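Local coordinates for protein putative acetamidase/formamidase (PDB 5UBU) that probably hydrolyses non-peptide carbon-nitrogen bonds in linear amides and carries bound sodium ions, at residues 11-19 with 244-252; 255-266 with 279-288. All coordinates share one frame; numbering follows the deposited sequence.

Contact 1: residues 11-19 with 244-252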
loop_
_atom_site.group_PDB
_atom_site.type_symbol
_atom_site.label_atom_id
_atom_site.label_comp_id
_atom_site.label_asym_id
_atom_site.label_seq_id
_atom_site.Cartn_x
_atom_site.Cartn_y
_atom_site.Cartn_z
ATOM N N ILE B 11 27.899 -20.278 -6.047
ATOM C CA ILE B 11 26.995 -21.416 -5.931
ATOM C C ILE B 11 26.893 -22.124 -7.282
ATOM O O ILE B 11 26.806 -23.349 -7.343
ATOM C CB ILE B 11 25.613 -20.983 -5.386
ATOM C CG1 ILE B 11 25.790 -20.356 -3.989
ATOM C CG2 ILE B 11 24.664 -22.167 -5.314
ATOM C CD1 ILE B 11 24.530 -19.794 -3.368
HETATM N N MSE B 12 26.941 -21.347 -8.357
HETATM C CA MSE B 12 26.869 -21.905 -9.707
HETATM C C MSE B 12 28.015 -22.832 -10.013
HETATM O O MSE B 12 27.820 -23.890 -10.598
HETATM C CB MSE B 12 26.904 -20.759 -10.716
HETATM C CG MSE B 12 26.824 -21.234 -12.160
HETATM SE SE MSE B 12 27.258 -19.682 -13.282
HETATM C CE MSE B 12 26.812 -20.393 -15.056
ATOM N N VAL B 13 29.225 -22.432 -9.647
ATOM C CA VAL B 13 30.397 -23.252 -9.918
ATOM C C VAL B 13 30.470 -24.447 -8.970
ATOM O O VAL B 13 30.812 -25.549 -9.398
ATOM C CB VAL B 13 31.685 -22.405 -9.884
ATOM C CG1 VAL B 13 32.938 -23.273 -10.014
ATOM C CG2 VAL B 13 31.639 -21.361 -10.998
ATOM N N LYS B 14 30.130 -24.240 -7.699
ATOM C CA LYS B 14 30.180 -25.333 -6.720
ATOM C C LYS B 14 29.081 -26.377 -6.843
ATOM O O LYS B 14 29.293 -27.523 -6.455
ATOM C CB LYS B 14 30.232 -24.814 -5.274
ATOM C CG LYS B 14 31.604 -24.279 -4.881
ATOM C CD LYS B 14 31.776 -24.155 -3.372
ATOM C CE LYS B 14 33.258 -24.248 -3.025
ATOM N NZ LYS B 14 33.569 -24.111 -1.573
ATOM N N ARG B 15 27.924 -25.991 -7.373
ATOM C CA ARG B 15 26.802 -26.929 -7.497
ATOM C C ARG B 15 26.278 -27.137 -8.911
ATOM O O ARG B 15 25.472 -28.037 -9.135
ATOM C CB ARG B 15 25.659 -26.478 -6.595
ATOM C CG ARG B 15 26.025 -26.402 -5.119
ATOM C CD ARG B 15 24.828 -25.971 -4.296
ATOM N NE ARG B 15 23.755 -26.965 -4.335
ATOM C CZ ARG B 15 22.559 -26.813 -3.769
ATOM N NH1 ARG B 15 21.655 -27.788 -3.861
ATOM N NH2 ARG B 15 22.261 -25.687 -3.116
ATOM N N GLY B 16 26.722 -26.317 -9.861
ATOM C CA GLY B 16 26.284 -26.454 -11.252
ATOM C C GLY B 16 26.819 -27.735 -11.864
ATOM O O GLY B 16 28.015 -28.045 -11.742
ATOM N N VAL B 17 25.933 -28.486 -12.515
ATOM C CA VAL B 17 26.313 -29.760 -13.140
ATOM C C VAL B 17 27.241 -29.584 -14.345
ATOM O O VAL B 17 28.018 -30.488 -14.665
ATOM C CB VAL B 17 25.079 -30.611 -13.552
ATOM C CG1 VAL B 17 24.244 -30.960 -12.330
ATOM C CG2 VAL B 17 24.223 -29.920 -14.609
ATOM N N GLY B 18 27.160 -28.420 -14.993
ATOM C CA GLY B 18 27.968 -28.126 -16.171
ATOM C C GLY B 18 29.361 -27.568 -15.891
ATOM O O GLY B 18 30.109 -27.280 -16.831
ATOM N N ALA B 19 29.712 -27.408 -14.609
ATOM C CA ALA B 19 31.013 -26.905 -14.246
ATOM C C ALA B 19 32.089 -27.848 -14.822
ATOM O O ALA B 19 32.014 -29.097 -14.755
ATOM C CB ALA B 19 31.175 -26.780 -12.746
ATOM N N LYS B 244 26.184 -17.293 -19.608
ATOM C CA LYS B 244 26.610 -18.673 -19.379
ATOM C C LYS B 244 25.474 -19.209 -18.501
ATOM O O LYS B 244 25.199 -18.670 -17.431
ATOM C CB LYS B 244 27.961 -18.756 -18.646
ATOM C CG LYS B 244 28.818 -19.980 -18.955
ATOM C CD LYS B 244 29.659 -20.513 -17.798
ATOM C CE LYS B 244 30.775 -21.450 -18.261
ATOM N NZ LYS B 244 31.250 -22.342 -17.169
ATOM N N VAL B 245 24.796 -20.244 -18.972
ATOM C CA VAL B 245 23.661 -20.820 -18.260
ATOM C C VAL B 245 24.033 -22.191 -17.722
ATOM O O VAL B 245 24.528 -23.031 -18.475
ATOM C CB VAL B 245 22.456 -20.952 -19.213
ATOM C CG1 VAL B 245 21.237 -21.518 -18.485
ATOM C CG2 VAL B 245 22.138 -19.599 -19.846
ATOM N N ASP B 246 23.804 -22.423 -16.429
ATOM C CA ASP B 246 24.125 -23.712 -15.832
ATOM C C ASP B 246 22.888 -24.156 -15.036
ATOM O O ASP B 246 21.897 -23.414 -14.951
ATOM C CB ASP B 246 25.406 -23.626 -14.995
ATOM C CG ASP B 246 26.137 -24.996 -14.857
ATOM O OD1 ASP B 246 25.481 -26.065 -14.868
ATOM O OD2 ASP B 246 27.393 -24.993 -14.728
ATOM N N LEU B 247 22.932 -25.374 -14.495
ATOM C CA LEU B 247 21.805 -25.950 -13.781
ATOM C C LEU B 247 22.200 -26.518 -12.430
ATOM O O LEU B 247 23.154 -27.287 -12.335
ATOM C CB LEU B 247 21.235 -27.081 -14.634
ATOM C CG LEU B 247 20.006 -27.848 -14.145
ATOM C CD1 LEU B 247 18.799 -26.932 -14.099
ATOM C CD2 LEU B 247 19.741 -29.021 -15.061
ATOM N N ILE B 248 21.457 -26.128 -11.392
ATOM C CA ILE B 248 21.665 -26.611 -10.026
ATOM C C ILE B 248 20.473 -27.509 -9.732
ATOM O O ILE B 248 19.326 -27.085 -9.812
ATOM C CB ILE B 248 21.763 -25.467 -8.995
ATOM C CG1 ILE B 248 22.996 -24.597 -9.277
ATOM C CG2 ILE B 248 21.851 -26.042 -7.585
ATOM C CD1 ILE B 248 23.000 -23.275 -8.541
ATOM N N LYS B 249 20.755 -28.755 -9.391
ATOM C CA LYS B 249 19.710 -29.733 -9.143
ATOM C C LYS B 249 19.133 -29.689 -7.744
ATOM O O LYS B 249 19.853 -29.507 -6.768
ATOM C CB LYS B 249 20.256 -31.145 -9.382
ATOM C CG LYS B 249 20.833 -31.398 -10.773
ATOM C CD LYS B 249 19.829 -31.295 -11.917
ATOM C CE LYS B 249 18.754 -32.378 -11.856
ATOM N NZ LYS B 249 17.839 -32.317 -13.020
ATOM N N ASN B 250 17.813 -29.842 -7.676
ATOM C CA ASN B 250 17.069 -29.939 -6.428
ATOM C C ASN B 250 17.436 -28.891 -5.357
ATOM O O ASN B 250 17.919 -29.226 -4.281
ATOM C CB ASN B 250 17.265 -31.377 -5.901
ATOM C CG ASN B 250 16.299 -31.753 -4.801
ATOM O OD1 ASN B 250 15.178 -31.240 -4.725
ATOM N ND2 ASN B 250 16.717 -32.691 -3.963
ATOM N N TRP B 251 17.207 -27.622 -5.688
ATOM C CA TRP B 251 17.458 -26.486 -4.781
ATOM C C TRP B 251 16.157 -25.692 -4.798
ATOM O O TRP B 251 15.881 -24.949 -5.732
ATOM C CB TRP B 251 18.692 -25.686 -5.232
ATOM C CG TRP B 251 19.064 -24.533 -4.349
ATOM C CD1 TRP B 251 18.993 -24.491 -2.991
ATOM C CD2 TRP B 251 19.715 -23.321 -4.750
ATOM N NE1 TRP B 251 19.477 -23.293 -2.524
ATOM C CE2 TRP B 251 19.935 -22.558 -3.584
ATOM C CE3 TRP B 251 20.118 -22.797 -5.988
ATOM C CZ2 TRP B 251 20.532 -21.287 -3.617
ATOM C CZ3 TRP B 251 20.705 -21.524 -6.018
ATOM C CH2 TRP B 251 20.910 -20.793 -4.839
ATOM N N GLN B 252 15.345 -25.889 -3.763
ATOM C CA GLN B 252 14.007 -25.284 -3.722
ATOM C C GLN B 252 14.073 -23.797 -3.398
ATOM O O GLN B 252 14.541 -23.415 -2.330
ATOM C CB GLN B 252 13.102 -26.047 -2.719
ATOM C CG GLN B 252 11.626 -26.085 -3.093
ATOM C CD GLN B 252 10.859 -24.774 -3.098
ATOM O OE1 GLN B 252 10.966 -23.941 -2.193
ATOM N NE2 GLN B 252 10.026 -24.619 -4.105
#

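Contact 2: residues 255-266 with 279-288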
loop_
_atom_site.group_PDB
_atom_site.type_symbol
_atom_site.label_atom_id
_atom_site.label_comp_id
_atom_site.label_asym_id
_atom_site.label_seq_id
_atom_site.Cartn_x
_atom_site.Cartn_y
_atom_site.Cartn_z
ATOM N N TRP B 255 11.683 -17.539 -4.685
ATOM C CA TRP B 255 11.911 -16.286 -5.395
ATOM C C TRP B 255 13.288 -16.248 -6.033
ATOM O O TRP B 255 14.153 -17.035 -5.674
ATOM C CB TRP B 255 11.777 -15.112 -4.428
ATOM C CG TRP B 255 10.421 -14.982 -3.905
ATOM C CD1 TRP B 255 9.917 -15.553 -2.782
ATOM C CD2 TRP B 255 9.355 -14.256 -4.501
ATOM N NE1 TRP B 255 8.600 -15.213 -2.628
ATOM C CE2 TRP B 255 8.226 -14.423 -3.678
ATOM C CE3 TRP B 255 9.244 -13.466 -5.655
ATOM C CZ2 TRP B 255 7.002 -13.831 -3.962
ATOM C CZ3 TRP B 255 8.023 -12.885 -5.946
ATOM C CH2 TRP B 255 6.915 -13.068 -5.100
ATOM N N PRO B 256 13.489 -15.338 -6.999
ATOM C CA PRO B 256 14.809 -15.233 -7.616
ATOM C C PRO B 256 15.865 -14.736 -6.646
ATOM O O PRO B 256 15.557 -13.970 -5.739
ATOM C CB PRO B 256 14.613 -14.170 -8.717
ATOM C CG PRO B 256 13.151 -14.151 -8.994
ATOM C CD PRO B 256 12.478 -14.523 -7.706
ATOM N N ARG B 257 17.098 -15.182 -6.848
ATOM C CA ARG B 257 18.234 -14.758 -6.041
ATOM C C ARG B 257 19.368 -14.439 -6.979
ATOM O O ARG B 257 19.381 -14.899 -8.116
ATOM C CB ARG B 257 18.658 -15.853 -5.082
ATOM C CG ARG B 257 17.642 -16.142 -4.010
ATOM C CD ARG B 257 18.011 -17.383 -3.216
ATOM N NE ARG B 257 17.064 -17.595 -2.121
ATOM C CZ ARG B 257 17.088 -18.623 -1.279
ATOM N NH1 ARG B 257 18.007 -19.574 -1.383
ATOM N NH2 ARG B 257 16.176 -18.701 -0.328
HETATM N N MSE B 258 20.301 -13.617 -6.529
HETATM C CA MSE B 258 21.453 -13.294 -7.361
HETATM C C MSE B 258 22.671 -13.225 -6.489
HETATM O O MSE B 258 22.591 -13.219 -5.265
HETATM C CB MSE B 258 21.208 -12.101 -8.306
HETATM C CG MSE B 258 21.425 -10.724 -7.705
HETATM SE SE MSE B 258 23.301 -10.110 -7.876
HETATM C CE MSE B 258 23.073 -8.453 -6.830
ATOM N N GLU B 259 23.815 -13.185 -7.146
ATOM C CA GLU B 259 25.086 -13.182 -6.476
ATOM C C GLU B 259 26.097 -12.465 -7.347
ATOM O O GLU B 259 26.031 -12.549 -8.566
ATOM C CB GLU B 259 25.497 -14.643 -6.309
ATOM C CG GLU B 259 26.840 -14.902 -5.662
ATOM C CD GLU B 259 27.208 -16.386 -5.594
ATOM O OE1 GLU B 259 26.559 -17.231 -6.250
ATOM O OE2 GLU B 259 28.177 -16.703 -4.879
ATOM N N ASN B 260 27.010 -11.735 -6.722
ATOM C CA ASN B 260 28.090 -11.059 -7.448
ATOM C C ASN B 260 29.347 -11.081 -6.578
ATOM O O ASN B 260 29.356 -11.697 -5.517
ATOM C CB ASN B 260 27.702 -9.648 -7.936
ATOM C CG ASN B 260 27.327 -8.712 -6.824
ATOM O OD1 ASN B 260 27.683 -8.917 -5.666
ATOM N ND2 ASN B 260 26.603 -7.650 -7.179
ATOM N N ALA B 261 30.403 -10.416 -7.021
ATOM C CA ALA B 261 31.654 -10.423 -6.275
ATOM C C ALA B 261 31.526 -10.076 -4.800
ATOM O O ALA B 261 32.154 -10.729 -3.966
ATOM C CB ALA B 261 32.683 -9.508 -6.943
ATOM N N GLU B 262 30.678 -9.098 -4.473
ATOM C CA GLU B 262 30.562 -8.647 -3.085
ATOM C C GLU B 262 29.325 -9.052 -2.278
ATOM O O GLU B 262 29.399 -9.057 -1.053
ATOM C CB GLU B 262 30.751 -7.120 -3.023
ATOM C CG GLU B 262 32.126 -6.669 -3.537
ATOM C CD GLU B 262 32.515 -5.239 -3.177
ATOM O OE1 GLU B 262 31.731 -4.464 -2.561
ATOM O OE2 GLU B 262 33.664 -4.885 -3.517
ATOM N N THR B 263 28.215 -9.408 -2.919
ATOM C CA THR B 263 26.991 -9.750 -2.160
ATOM C C THR B 263 26.133 -10.884 -2.709
ATOM O O THR B 263 26.362 -11.396 -3.801
ATOM C CB THR B 263 26.011 -8.534 -2.137
ATOM O OG1 THR B 263 25.439 -8.344 -3.439
ATOM C CG2 THR B 263 26.706 -7.255 -1.700
ATOM N N ILE B 264 25.145 -11.256 -1.899
ATOM C CA ILE B 264 24.112 -12.214 -2.269
ATOM C C ILE B 264 22.838 -11.369 -2.105
ATOM O O ILE B 264 22.823 -10.431 -1.302
ATOM C CB ILE B 264 24.076 -13.497 -1.399
ATOM C CG1 ILE B 264 23.653 -13.206 0.041
ATOM C CG2 ILE B 264 25.420 -14.201 -1.448
ATOM C CD1 ILE B 264 23.473 -14.450 0.869
HETATM N N MSE B 265 21.785 -11.690 -2.855
HETATM C CA MSE B 265 20.553 -10.921 -2.788
HETATM C C MSE B 265 19.332 -11.724 -3.093
HETATM O O MSE B 265 19.359 -12.581 -3.962
HETATM C CB MSE B 265 20.699 -9.805 -3.836
HETATM C CG MSE B 265 19.478 -8.876 -3.986
HETATM SE SE MSE B 265 19.509 -7.905 -5.722
HETATM C CE MSE B 265 20.827 -6.563 -5.181
ATOM N N SER B 266 18.256 -11.463 -2.355
ATOM C CA SER B 266 16.964 -12.107 -2.584
ATOM C C SER B 266 16.101 -11.043 -3.249
ATOM O O SER B 266 16.005 -9.918 -2.750
ATOM C CB SER B 266 16.331 -12.585 -1.289
ATOM O OG SER B 266 17.050 -13.670 -0.738
ATOM N N ILE B 279 9.054 -9.700 1.342
ATOM C CA ILE B 279 9.349 -10.911 0.579
ATOM C C ILE B 279 10.858 -11.109 0.423
ATOM O O ILE B 279 11.372 -12.200 0.670
ATOM C CB ILE B 279 8.673 -10.842 -0.808
ATOM C CG1 ILE B 279 7.166 -11.027 -0.656
ATOM C CG2 ILE B 279 9.194 -11.932 -1.724
ATOM C CD1 ILE B 279 6.375 -10.698 -1.903
ATOM N N ALA B 280 11.551 -10.041 0.024
ATOM C CA ALA B 280 12.997 -10.080 -0.181
ATOM C C ALA B 280 13.731 -10.369 1.119
ATOM O O ALA B 280 14.533 -11.317 1.190
ATOM C CB ALA B 280 13.485 -8.773 -0.783
ATOM N N TYR B 281 13.475 -9.557 2.141
ATOM C CA TYR B 281 14.135 -9.786 3.418
ATOM C C TYR B 281 13.841 -11.148 4.018
ATOM O O TYR B 281 14.755 -11.796 4.514
ATOM C CB TYR B 281 13.868 -8.687 4.451
ATOM C CG TYR B 281 14.911 -7.592 4.478
ATOM C CD1 TYR B 281 16.234 -7.895 4.801
ATOM C CD2 TYR B 281 14.574 -6.259 4.286
ATOM C CE1 TYR B 281 17.208 -6.915 4.866
ATOM C CE2 TYR B 281 15.536 -5.265 4.377
ATOM C CZ TYR B 281 16.858 -5.606 4.665
ATOM O OH TYR B 281 17.829 -4.634 4.736
ATOM N N ARG B 282 12.591 -11.598 3.955
ATOM C CA ARG B 282 12.256 -12.900 4.540
ATOM C C ARG B 282 12.971 -14.029 3.786
ATOM O O ARG B 282 13.457 -14.991 4.396
ATOM C CB ARG B 282 10.763 -13.160 4.557
ATOM C CG ARG B 282 10.440 -14.315 5.495
ATOM C CD ARG B 282 8.983 -14.650 5.589
ATOM N NE ARG B 282 8.480 -15.308 4.390
ATOM C CZ ARG B 282 7.251 -15.798 4.260
ATOM N NH1 ARG B 282 6.892 -16.357 3.110
ATOM N NH2 ARG B 282 6.378 -15.720 5.259
ATOM N N ASP B 283 13.029 -13.904 2.463
ATOM C CA ASP B 283 13.691 -14.917 1.643
ATOM C C ASP B 283 15.172 -14.961 1.983
ATOM O O ASP B 283 15.756 -16.041 2.047
ATOM C CB ASP B 283 13.553 -14.638 0.154
ATOM C CG ASP B 283 14.125 -15.762 -0.692
ATOM O OD1 ASP B 283 13.540 -16.862 -0.668
ATOM O OD2 ASP B 283 15.139 -15.546 -1.396
ATOM N N LEU B 284 15.771 -13.784 2.182
ATOM C CA LEU B 284 17.184 -13.699 2.531
ATOM C C LEU B 284 17.429 -14.422 3.858
ATOM O O LEU B 284 18.361 -15.219 3.973
ATOM C CB LEU B 284 17.643 -12.238 2.611
ATOM C CG LEU B 284 19.119 -11.984 2.923
ATOM C CD1 LEU B 284 20.012 -12.704 1.930
ATOM C CD2 LEU B 284 19.399 -10.499 2.899
ATOM N N ILE B 285 16.565 -14.161 4.839
ATOM C CA ILE B 285 16.661 -14.804 6.157
ATOM C C ILE B 285 16.568 -16.323 6.021
ATOM O O ILE B 285 17.334 -17.045 6.652
ATOM C CB ILE B 285 15.591 -14.270 7.136
ATOM C CG1 ILE B 285 15.898 -12.809 7.474
ATOM C CG2 ILE B 285 15.584 -15.077 8.428
ATOM C CD1 ILE B 285 14.814 -12.110 8.264
ATOM N N TYR B 286 15.642 -16.811 5.198
ATOM C CA TYR B 286 15.523 -18.254 5.021
ATOM C C TYR B 286 16.762 -18.844 4.321
ATOM O O TYR B 286 17.158 -19.993 4.586
ATOM C CB TYR B 286 14.256 -18.660 4.270
ATOM C CG TYR B 286 12.941 -18.380 4.969
ATOM C CD1 TYR B 286 12.837 -18.337 6.367
ATOM C CD2 TYR B 286 11.758 -18.333 4.234
ATOM C CE1 TYR B 286 11.609 -18.121 6.985
ATOM C CE2 TYR B 286 10.532 -18.146 4.856
ATOM C CZ TYR B 286 10.462 -18.045 6.229
ATOM O OH TYR B 286 9.242 -17.852 6.837
ATOM N N TRP B 287 17.361 -18.045 3.443
ATOM C CA TRP B 287 18.554 -18.442 2.713
ATOM C C TRP B 287 19.738 -18.529 3.674
ATOM O O TRP B 287 20.505 -19.499 3.637
ATOM C CB TRP B 287 18.792 -17.460 1.557
ATOM C CG TRP B 287 19.899 -17.791 0.607
ATOM C CD1 TRP B 287 20.524 -18.998 0.440
ATOM C CD2 TRP B 287 20.349 -16.967 -0.470
ATOM N NE1 TRP B 287 21.422 -18.931 -0.589
ATOM C CE2 TRP B 287 21.324 -17.701 -1.179
ATOM C CE3 TRP B 287 20.055 -15.658 -0.878
ATOM C CZ2 TRP B 287 22.011 -17.174 -2.269
ATOM C CZ3 TRP B 287 20.737 -15.131 -1.964
ATOM C CH2 TRP B 287 21.701 -15.893 -2.651
ATOM N N LEU B 288 19.858 -17.540 4.561
ATOM C CA LEU B 288 20.932 -17.514 5.552
ATOM C C LEU B 288 20.828 -18.694 6.528
ATOM O O LEU B 288 21.849 -19.255 6.930
ATOM C CB LEU B 288 20.937 -16.182 6.306
ATOM C CG LEU B 288 21.250 -14.944 5.460
ATOM C CD1 LEU B 288 21.026 -13.668 6.247
ATOM C CD2 LEU B 288 22.667 -14.992 4.914
HETATM O O HOH W 1 7.304 -15.243 -0.063
#

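Contact 1: residues 11-19 with 244-252
Hydrogen bonds from G18 N to the D246 carboxylate and from V17 N to L247 O join a short N-terminal helix and the turn behind it to the end of strand 239-248, a member of the large mixed sheet of this acetamidase/formamidase fold. G18 N donates to D246 OD1 at 2.9 Å on the syn side of the carboxylate, while L247 N takes the anti lone pair of the same oxygen; two bonds of distinct direction thus fix the rotation of the carboxylate. Next to it, V17 N meets L247 O at 3.0 Å with an N-H...O angle of 167°. V17 and G18 are the two central residues of the type I turn G16-A19, whose first residue, G16, also brings its CA against L247 O in a CA-H...O contact.

Farther along 244-252, past the strand, W251 lies under the guanidinium of R15: CZ of R15 is 4.5 Å from the centroid of the five-membered ring of W251, over its face. This is a cation-pi contact, but not a flat stack, because the planes are inclined by 55°. The bend of R15 at chi3 (65°) swings NH2 onto the indole face, and I248 CG2 packs over one face of the guanidinium.

Apolar packing accompanies both: I11 beside R15 on W251, M12 beside D246. I11 CG2 meets I248 CD1 at 3.8 Å and also lies over the W251 ring. I248 and V101 are joined by backbone hydrogen bonds, in the pairing of strand 239-248 with 101-111, whereas K249 directs its ammonium to D100. M12, a selenomethionine, has its CG anti to the backbone N and an extended chain beyond; this carries its terminal methyl down to the strand, with CE 3.5 Å from D246 CB and 3.3 Å from K244 O.

Contact 2: residues 255-266 with 279-288
R257 lies flat on the indole of W287, with planes only 12° apart and centres 3.8 Å apart, the two side chains running past each other in opposite directions. The stack joins the beta hairpin 257-260/263-266 to helix 273-291, which packs across this part of the large sheet. R257 is extended from CG to NE, which places CD over the six-membered ring of W287 and the guanidinium over the five-membered ring. I264 covers the opposite face: its CD1 is 4.0 Å from the six-membered centroid, 10° off the normal. Backbone oxygens of M258 and M265 lie at the ring's edge, so the indole is bounded on both faces and at the CZ3/CH2 part of its edge.

One turn earlier on the helix, R257 forms a side-on, two-nitrogen salt bridge with D283. NE donates to OD2 at 2.9 Å from within the guanidinium plane, and NH2 reaches OD1 at 3.2 Å from above the carboxylate plane. S266 OG gives OD2 a second bond, 2.8 Å long, on its anti side, whereas NE comes on the syn side.

Toward the start of the helix segment, I279 CG2 sits over the W255 ring, 3.5 Å from its five-membered centroid, as a CH-pi contact. W255 NE1 donates to a water, and R282 forms a salt bridge with D133 of a second subunit.

Chemically, the buried carboxylate of D283 is met by a guanidinium and a hydroxyl, an environment likely to favour its ionised form, while the arginine's charge is probably balanced by that carboxylate and also stabilised by the W287 pi face.

Overall arrangement
Both contacts reach the same mixed sheet, through strand 239-248 in contact 1 and the hairpin of 257-260 and 263-270 in contact 2, and their centres are about 16 Å apart. Contact 1 is partly buried, lies about 19 Å from the chain centre and relies on turn nitrogens; all twelve touching residues of contact 2 are buried, and it lies about 15 Å from that centre and uses a side-chain ion pair. Each sets an arginine over a tryptophan, inclined in 11-19/244-252 and nearly parallel in 255-266/279-288. The two meet where I11 and W251 pack against W287. Other subunits reach contact 2, whereas none touches contact 1.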